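Local coordinates for GGDEF and EAL domain-containing protein (Vibrio cholerae O1 str. 2010EL-1786, PDB 6PWJ) that probably takes part in cyclic di-GMP signalling, joining a diguanylate cyclase-type GGDEF domain to a phosphodiesterase-type EAL domain, at residues I49-F54 with N134-V139; E53-L58 with Y95-I100. All blocks are in the same frame, centred on the assembly; numbering follows the deposited sequence.

Contact 1 of 2, residues I49-F54 with N134-V139; sequences ILQAEF and NLSLGV
Two neighbouring strands in the five-stranded sheet of the GGDEF domain meet here, I49, L50 and Q51 running antiparallel to G138, L137 and S136 (172° between the strand axes). I49 and G138 form a hydrogen-bonded pair, with I49 N to G138 O at 2.9 Å and G138 N to I49 O at 3.0 Å. Q51 and S136 form the next such pair: Q51 N reaches S136 O at 2.9 Å, and the return bond from S136 N to Q51 O is more bent, 148° at the hydrogen. Q51 O also takes a CA-H...O contact from L135 CA. Past the strand, A52 centres an inverse gamma turn closed by a weak bond from E53 N to Q51 O, and occupies the N-cap position of helix 53-61. Beyond that turn a backbone bond from F54 N to N134 O is doubtful, because its acceptor is less surely placed. The side chain of Q51 leaves the sheet with its chain extended, and OE1 comes near S136 CB. Q51 falls where active relatives usually have a metal-binding aspartate, consistent with a degenerate cyclase site; its carboxamide NE2 is hydrogen-bonded to E96 OE2. On the other face lie the side chains of L50 and L137, the non-hydrogen-bonded pair, and L135, just before the strand, also packs on L50. I116 packs on L50 and I117 on L135, both from helix 106-121. L137, its CG anti to the backbone N (chi1 179°), brings CD1 to 4.2 Å from L50 CB, while L50 CD1 lies 4.0 Å from L135 CB as those two side chains pass at a slant.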
ATOM      1  N   ILE A  49     -14.588 -12.517   2.847  1.00 34.78           N
ATOM      2  CA  ILE A  49     -15.804 -11.860   3.308  1.00 33.44           C
ATOM      3  C   ILE A  49     -16.321 -12.637   4.508  1.00 31.69           C
ATOM      4  O   ILE A  49     -16.635 -13.828   4.394  1.00 37.29           O
ATOM      5  CB  ILE A  49     -16.873 -11.782   2.207  1.00 39.14           C
ATOM      6  CG1 ILE A  49     -16.501 -10.713   1.176  1.00 52.52           C
ATOM      7  CG2 ILE A  49     -18.243 -11.508   2.814  1.00 39.96           C
ATOM      8  CD1 ILE A  49     -17.588 -10.444   0.158  1.00 58.33           C
ATOM      9  N   LEU A  50     -16.402 -11.969   5.654  1.00 26.84           N
ATOM     10  CA  LEU A  50     -16.916 -12.567   6.878  1.00 33.38           C
ATOM     11  C   LEU A  50     -18.347 -12.096   7.098  1.00 32.82           C
ATOM     12  O   LEU A  50     -18.588 -10.901   7.301  1.00 34.92           O
ATOM     13  CB  LEU A  50     -16.042 -12.201   8.078  1.00 30.92           C
ATOM     14  CG  LEU A  50     -16.585 -12.632   9.442  1.00 33.64           C
ATOM     15  CD1 LEU A  50     -16.806 -14.136   9.478  1.00 32.38           C
ATOM     16  CD2 LEU A  50     -15.647 -12.195  10.556  1.00 36.92           C
ATOM     17  N   GLN A  51     -19.291 -13.030   7.049  1.00 32.62           N
ATOM     18  CA  GLN A  51     -20.695 -12.748   7.333  1.00 33.07           C
ATOM     19  C   GLN A  51     -20.966 -13.149   8.779  1.00 37.81           C
ATOM     20  O   GLN A  51     -21.199 -14.323   9.076  1.00 44.88           O
ATOM     21  CB  GLN A  51     -21.612 -13.488   6.363  1.00 39.08           C
ATOM     22  CG  GLN A  51     -21.659 -12.882   4.969  1.00 42.39           C
ATOM     23  CD  GLN A  51     -22.745 -13.496   4.108  1.00 42.21           C
ATOM     24  OE1 GLN A  51     -23.175 -14.624   4.342  1.00 46.89           O
ATOM     25  NE2 GLN A  51     -23.200 -12.749   3.109  1.00 39.84           N
ATOM     26  N   ALA A  52     -20.928 -12.166   9.680  1.00 32.87           N
ATOM     27  CA  ALA A  52     -21.170 -12.403  11.103  1.00 36.31           C
ATOM     28  C   ALA A  52     -22.676 -12.496  11.331  1.00 36.06           C
ATOM     29  O   ALA A  52     -23.349 -11.531  11.703  1.00 44.59           O
ATOM     30  CB  ALA A  52     -20.537 -11.307  11.949  1.00 38.95           C
ATOM     31  N   GLU A  53     -23.214 -13.695  11.093  1.00 40.90           N
ATOM     32  CA  GLU A  53     -24.641 -13.917  11.300  1.00 42.33           C
ATOM     33  C   GLU A  53     -25.047 -13.644  12.741  1.00 39.73           C
ATOM     34  O   GLU A  53     -26.156 -13.160  12.992  1.00 36.37           O
ATOM     35  CB  GLU A  53     -25.012 -15.346  10.900  1.00 51.96           C
ATOM     36  CG  GLU A  53     -24.795 -15.660   9.427  1.00 72.60           C
ATOM     37  CD  GLU A  53     -25.873 -15.074   8.535  1.00 80.08           C
ATOM     38  OE1 GLU A  53     -26.985 -14.810   9.039  1.00 76.88           O
ATOM     39  OE2 GLU A  53     -25.609 -14.878   7.329  1.00 75.73           O
ATOM     40  N   PHE A  54     -24.167 -13.942  13.702  1.00 37.84           N
ATOM     41  CA  PHE A  54     -24.501 -13.702  15.101  1.00 34.04           C
ATOM     42  C   PHE A  54     -24.643 -12.214  15.394  1.00 51.77           C
ATOM     43  O   PHE A  54     -25.420 -11.828  16.274  1.00 51.16           O
ATOM     44  CB  PHE A  54     -23.448 -14.333  16.012  1.00 34.03           C
ATOM     45  CG  PHE A  54     -22.142 -13.593  16.044  1.00 39.12           C
ATOM     46  CD1 PHE A  54     -21.235 -13.714  15.004  1.00 44.53           C
ATOM     47  CD2 PHE A  54     -21.815 -12.787  17.121  1.00 45.20           C
ATOM     48  CE1 PHE A  54     -20.029 -13.039  15.033  1.00 39.75           C
ATOM     49  CE2 PHE A  54     -20.610 -12.109  17.157  1.00 48.54           C
ATOM     50  CZ  PHE A  54     -19.716 -12.236  16.110  1.00 44.60           C
ATOM     51  N   ASN A 134     -23.665 -18.609  13.522  1.00 72.96           N
ATOM     52  CA  ASN A 134     -22.621 -17.707  13.990  1.00 69.83           C
ATOM     53  C   ASN A 134     -21.943 -16.936  12.868  1.00 67.52           C
ATOM     54  O   ASN A 134     -21.681 -15.743  13.026  1.00 88.16           O
ATOM     55  CB  ASN A 134     -21.565 -18.480  14.791  1.00 61.20           C
ATOM     56  CG  ASN A 134     -21.005 -19.664  14.031  1.00 68.11           C
ATOM     57  OD1 ASN A 134     -21.060 -19.714  12.803  1.00 83.85           O
ATOM     58  ND2 ASN A 134     -20.460 -20.631  14.762  1.00 67.35           N
ATOM     59  N   LEU A 135     -21.661 -17.566  11.731  1.00 43.90           N
ATOM     60  CA  LEU A 135     -20.937 -16.868  10.677  1.00 43.62           C
ATOM     61  C   LEU A 135     -20.903 -17.725   9.420  1.00 40.44           C
ATOM     62  O   LEU A 135     -21.194 -18.923   9.444  1.00 42.65           O
ATOM     63  CB  LEU A 135     -19.517 -16.520  11.125  1.00 47.31           C
ATOM     64  CG  LEU A 135     -18.592 -17.723  11.326  1.00 44.08           C
ATOM     65  CD1 LEU A 135     -17.795 -18.017  10.060  1.00 37.36           C
ATOM     66  CD2 LEU A 135     -17.671 -17.519  12.519  1.00 48.47           C
ATOM     67  N   SER A 136     -20.540 -17.079   8.313  1.00 40.12           N
ATOM     68  CA  SER A 136     -20.243 -17.740   7.049  1.00 42.16           C
ATOM     69  C   SER A 136     -19.057 -17.016   6.433  1.00 41.74           C
ATOM     70  O   SER A 136     -19.107 -15.797   6.240  1.00 39.33           O
ATOM     71  CB  SER A 136     -21.448 -17.717   6.103  1.00 41.30           C
ATOM     72  OG  SER A 136     -22.571 -18.355   6.688  1.00 39.63           O
ATOM     73  N   LEU A 137     -17.988 -17.754   6.139  1.00 46.38           N
ATOM     74  CA  LEU A 137     -16.725 -17.167   5.705  1.00 31.33           C
ATOM     75  C   LEU A 137     -16.401 -17.631   4.293  1.00 39.28           C
ATOM     76  O   LEU A 137     -16.329 -18.836   4.030  1.00 33.19           O
ATOM     77  CB  LEU A 137     -15.592 -17.538   6.664  1.00 31.30           C
ATOM     78  CG  LEU A 137     -14.204 -17.000   6.312  1.00 32.12           C
ATOM     79  CD1 LEU A 137     -14.216 -15.481   6.285  1.00 28.96           C
ATOM     80  CD2 LEU A 137     -13.164 -17.514   7.296  1.00 30.79           C
ATOM     81  N   GLY A 138     -16.193 -16.673   3.393  1.00 36.46           N
ATOM     82  CA  GLY A 138     -15.775 -16.974   2.038  1.00 47.00           C
ATOM     83  C   GLY A 138     -14.397 -16.422   1.733  1.00 42.16           C
ATOM     84  O   GLY A 138     -14.163 -15.217   1.863  1.00 42.99           O
ATOM     85  N   VAL A 139     -13.474 -17.293   1.332  1.00 33.37           N
ATOM     86  CA  VAL A 139     -12.096 -16.915   1.046  1.00 40.59           C
ATOM     87  C   VAL A 139     -11.808 -17.191  -0.422  1.00 38.30           C
ATOM     88  O   VAL A 139     -12.171 -18.250  -0.946  1.00 41.63           O
ATOM     89  CB  VAL A 139     -11.098 -17.668   1.948  1.00 36.97           C
ATOM     90  CG1 VAL A 139      -9.673 -17.257   1.617  1.00 45.42           C
ATOM     91  CG2 VAL A 139     -11.410 -17.410   3.415  1.00 31.61           C
TER

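Contact 2 of 2, residues E53-L58 with Y95-I100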
ATOM      1  N   GLU A  53     -23.214 -13.695  11.093  1.00 40.90           N
ATOM      2  CA  GLU A  53     -24.641 -13.917  11.300  1.00 42.33           C
ATOM      3  C   GLU A  53     -25.047 -13.644  12.741  1.00 39.73           C
ATOM      4  O   GLU A  53     -26.156 -13.160  12.992  1.00 36.37           O
ATOM      5  CB  GLU A  53     -25.012 -15.346  10.900  1.00 51.96           C
ATOM      6  CG  GLU A  53     -24.795 -15.660   9.427  1.00 72.60           C
ATOM      7  CD  GLU A  53     -25.873 -15.074   8.535  1.00 80.08           C
ATOM      8  OE1 GLU A  53     -26.985 -14.810   9.039  1.00 76.88           O
ATOM      9  OE2 GLU A  53     -25.609 -14.878   7.329  1.00 75.73           O
ATOM     10  N   PHE A  54     -24.167 -13.942  13.702  1.00 37.84           N
ATOM     11  CA  PHE A  54     -24.501 -13.702  15.101  1.00 34.04           C
ATOM     12  C   PHE A  54     -24.643 -12.214  15.394  1.00 51.77           C
ATOM     13  O   PHE A  54     -25.420 -11.828  16.274  1.00 51.16           O
ATOM     14  CB  PHE A  54     -23.448 -14.333  16.012  1.00 34.03           C
ATOM     15  CG  PHE A  54     -22.142 -13.593  16.044  1.00 39.12           C
ATOM     16  CD1 PHE A  54     -21.235 -13.714  15.004  1.00 44.53           C
ATOM     17  CD2 PHE A  54     -21.815 -12.787  17.121  1.00 45.20           C
ATOM     18  CE1 PHE A  54     -20.029 -13.039  15.033  1.00 39.75           C
ATOM     19  CE2 PHE A  54     -20.610 -12.109  17.157  1.00 48.54           C
ATOM     20  CZ  PHE A  54     -19.716 -12.236  16.110  1.00 44.60           C
ATOM     21  N   ILE A  55     -23.907 -11.367  14.671  1.00 43.84           N
ATOM     22  CA  ILE A  55     -24.091  -9.928  14.817  1.00 40.56           C
ATOM     23  C   ILE A  55     -25.422  -9.500  14.216  1.00 42.47           C
ATOM     24  O   ILE A  55     -26.105  -8.618  14.751  1.00 41.66           O
ATOM     25  CB  ILE A  55     -22.913  -9.168  14.183  1.00 37.17           C
ATOM     26  CG1 ILE A  55     -21.653  -9.327  15.038  1.00 35.16           C
ATOM     27  CG2 ILE A  55     -23.269  -7.702  13.992  1.00 30.20           C
ATOM     28  CD1 ILE A  55     -20.439  -8.612  14.482  1.00 28.89           C
ATOM     29  N   LYS A  56     -25.813 -10.112  13.096  1.00 43.94           N
ATOM     30  CA  LYS A  56     -27.109  -9.802  12.500  1.00 45.72           C
ATOM     31  C   LYS A  56     -28.244 -10.124  13.462  1.00 44.00           C
ATOM     32  O   LYS A  56     -29.210  -9.360  13.574  1.00 39.61           O
ATOM     33  CB  LYS A  56     -27.284 -10.569  11.190  1.00 44.57           C
ATOM     34  CG  LYS A  56     -28.537 -10.189  10.414  1.00 44.09           C
ATOM     35  CD  LYS A  56     -29.005 -11.327   9.518  1.00 60.85           C
ATOM     36  CE  LYS A  56     -27.902 -11.800   8.587  1.00 83.74           C
ATOM     37  NZ  LYS A  56     -28.351 -12.938   7.735  1.00 94.01           N
ATOM     38  N   GLU A  57     -28.146 -11.253  14.169  1.00 38.14           N
ATOM     39  CA  GLU A  57     -29.198 -11.631  15.107  1.00 48.66           C
ATOM     40  C   GLU A  57     -29.299 -10.635  16.254  1.00 49.28           C
ATOM     41  O   GLU A  57     -30.402 -10.236  16.645  1.00 45.85           O
ATOM     42  CB  GLU A  57     -28.945 -13.042  15.639  1.00 60.80           C
ATOM     43  CG  GLU A  57     -28.815 -14.103  14.557  1.00 71.39           C
ATOM     44  CD  GLU A  57     -28.568 -15.486  15.126  1.00 85.84           C
ATOM     45  OE1 GLU A  57     -28.861 -15.701  16.321  1.00 89.31           O
ATOM     46  OE2 GLU A  57     -28.076 -16.359  14.379  1.00 87.86           O
ATOM     47  N   LEU A  58     -28.154 -10.221  16.807  1.00 47.13           N
ATOM     48  CA  LEU A  58     -28.169  -9.247  17.895  1.00 36.31           C
ATOM     49  C   LEU A  58     -28.838  -7.947  17.465  1.00 37.55           C
ATOM     50  O   LEU A  58     -29.579  -7.335  18.242  1.00 41.21           O
ATOM     51  CB  LEU A  58     -26.746  -8.983  18.385  1.00 35.20           C
ATOM     52  CG  LEU A  58     -26.164 -10.000  19.367  1.00 35.53           C
ATOM     53  CD1 LEU A  58     -24.681  -9.749  19.577  1.00 37.79           C
ATOM     54  CD2 LEU A  58     -26.911  -9.939  20.690  1.00 42.99           C
ATOM     55  N   TYR A  95     -23.314  -6.321   9.377  1.00 31.92           N
ATOM     56  CA  TYR A  95     -22.800  -7.540   9.986  1.00 28.71           C
ATOM     57  C   TYR A  95     -21.761  -8.239   9.118  1.00 28.05           C
ATOM     58  O   TYR A  95     -21.335  -9.349   9.458  1.00 34.55           O
ATOM     59  CB  TYR A  95     -23.945  -8.511  10.292  1.00 29.95           C
ATOM     60  CG  TYR A  95     -24.496  -9.202   9.065  1.00 35.88           C
ATOM     61  CD1 TYR A  95     -25.350  -8.538   8.194  1.00 37.47           C
ATOM     62  CD2 TYR A  95     -24.161 -10.518   8.777  1.00 38.76           C
ATOM     63  CE1 TYR A  95     -25.853  -9.166   7.069  1.00 41.70           C
ATOM     64  CE2 TYR A  95     -24.659 -11.155   7.657  1.00 43.30           C
ATOM     65  CZ  TYR A  95     -25.504 -10.476   6.805  1.00 49.23           C
ATOM     66  OH  TYR A  95     -26.002 -11.109   5.689  1.00 51.05           O
ATOM     67  N   GLU A  96     -21.346  -7.626   8.014  1.00 44.15           N
ATOM     68  CA  GLU A  96     -20.417  -8.234   7.076  1.00 43.69           C
ATOM     69  C   GLU A  96     -19.095  -7.477   7.077  1.00 44.99           C
ATOM     70  O   GLU A  96     -19.052  -6.265   7.311  1.00 52.75           O
ATOM     71  CB  GLU A  96     -21.009  -8.259   5.663  1.00 31.16           C
ATOM     72  CG  GLU A  96     -22.362  -8.947   5.588  1.00 35.25           C
ATOM     73  CD  GLU A  96     -22.888  -9.056   4.172  1.00 37.72           C
ATOM     74  OE1 GLU A  96     -23.325  -8.027   3.614  1.00 41.46           O
ATOM     75  OE2 GLU A  96     -22.859 -10.175   3.617  1.00 45.42           O
ATOM     76  N   PHE A  97     -18.013  -8.208   6.818  1.00 30.16           N
ATOM     77  CA  PHE A  97     -16.671  -7.645   6.852  1.00 33.13           C
ATOM     78  C   PHE A  97     -15.869  -8.158   5.667  1.00 29.76           C
ATOM     79  O   PHE A  97     -15.943  -9.342   5.322  1.00 29.71           O
ATOM     80  CB  PHE A  97     -15.953  -8.000   8.161  1.00 28.89           C
ATOM     81  CG  PHE A  97     -16.665  -7.518   9.391  1.00 30.29           C
ATOM     82  CD1 PHE A  97     -17.687  -8.263   9.952  1.00 30.75           C
ATOM     83  CD2 PHE A  97     -16.311  -6.319   9.987  1.00 24.86           C
ATOM     84  CE1 PHE A  97     -18.346  -7.822  11.082  1.00 27.08           C
ATOM     85  CE2 PHE A  97     -16.966  -5.873  11.119  1.00 39.39           C
ATOM     86  CZ  PHE A  97     -17.984  -6.626  11.667  1.00 39.87           C
ATOM     87  N   GLY A  98     -15.104  -7.265   5.052  1.00 28.47           N
ATOM     88  CA  GLY A  98     -14.257  -7.598   3.916  1.00 26.62           C
ATOM     89  C   GLY A  98     -12.793  -7.429   4.283  1.00 26.99           C
ATOM     90  O   GLY A  98     -12.416  -6.446   4.926  1.00 31.41           O
ATOM     91  N   ILE A  99     -11.975  -8.393   3.868  1.00 34.26           N
ATOM     92  CA  ILE A  99     -10.552  -8.411   4.183  1.00 34.84           C
ATOM     93  C   ILE A  99      -9.773  -8.665   2.901  1.00 32.01           C
ATOM     94  O   ILE A  99     -10.111  -9.571   2.131  1.00 37.72           O
ATOM     95  CB  ILE A  99     -10.215  -9.479   5.240  1.00 33.90           C
ATOM     96  CG1 ILE A  99     -11.084  -9.291   6.483  1.00 30.73           C
ATOM     97  CG2 ILE A  99      -8.744  -9.415   5.609  1.00 33.45           C
ATOM     98  CD1 ILE A  99     -10.835 -10.326   7.557  1.00 30.24           C
ATOM     99  N   ILE A 100      -8.733  -7.868   2.675  1.00 29.67           N
ATOM    100  CA  ILE A 100      -7.859  -8.003   1.515  1.00 27.98           C
ATOM    101  C   ILE A 100      -6.460  -8.315   2.028  1.00 32.81           C
ATOM    102  O   ILE A 100      -5.908  -7.562   2.840  1.00 34.07           O
ATOM    103  CB  ILE A 100      -7.858  -6.735   0.648  1.00 27.69           C
ATOM    104  CG1 ILE A 100      -9.292  -6.296   0.343  1.00 30.66           C
ATOM    105  CG2 ILE A 100      -7.096  -6.978  -0.645  1.00 26.98           C
ATOM    106  CD1 ILE A 100      -9.383  -4.976  -0.394  1.00 39.44           C
TER
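K56 lies alongside Y95, both side chains pointing the same way, and its aliphatic chain covers one face of the tyrosine ring. At the root, K56 CB sits 3.8 Å from Y95 CG. K56 CG is anti to its own backbone N (chi1 -173°), and the chain then bends at chi3 (-55°), which brings CE over the outer half of the ring. CE is 3.6 Å from the ring centroid and 24° off the normal, the geometry of a CH-pi contact, and its nearest ring atom is Y95 CZ. At the tip, K56 NZ passes beyond the ring face to a salt bridge with E53 OE1 at 2.7 Å, meeting that oxygen on the syn side, tilted from the carboxylate plane; E53 lies about one helical turn earlier, and the bridge holds the amino group at that end. Y95, E96 and F97 occupy the last three positions of the GGDEF signature, at the start of strand 96-102 in the hairpin with strand 88-91, with tyrosine where an acidic residue is usual. E96 CG lies over the opposite face of the Y95 ring, which is thereby sandwiched between two aliphatic chains. Deeper in, I55 CG2 packs on Y95 CB at 3.8 Å. From the same isoleucine, CD1 meets the edge of the F97 ring at CE1, 4.1 Å away, beside M70 and V71 of helix 64-81.

Overall arrangement
Both contacts use the start of helix 53-61, their segments overlapping at E53 and F54, and their centres lie about 6 Å apart; contact 1 also takes the end of strand 45-51. Contact 1 joins that strand and the helix start to 134-139, whereas contact 2 joins the helix to the start of strand 96-102. Their chemistry differs accordingly: contact 1 rests on backbone hydrogen bonds, with L50, Q51 and L137 buried and N134 exposed, while contact 2 has no hydrogen bond between its segments and depends on side chains, from the buried I55 and F97 to the partly exposed K56 and Y95. Backbone pairing of L50 with F97 makes strands 45-51 and 96-102 neighbours in the sheet.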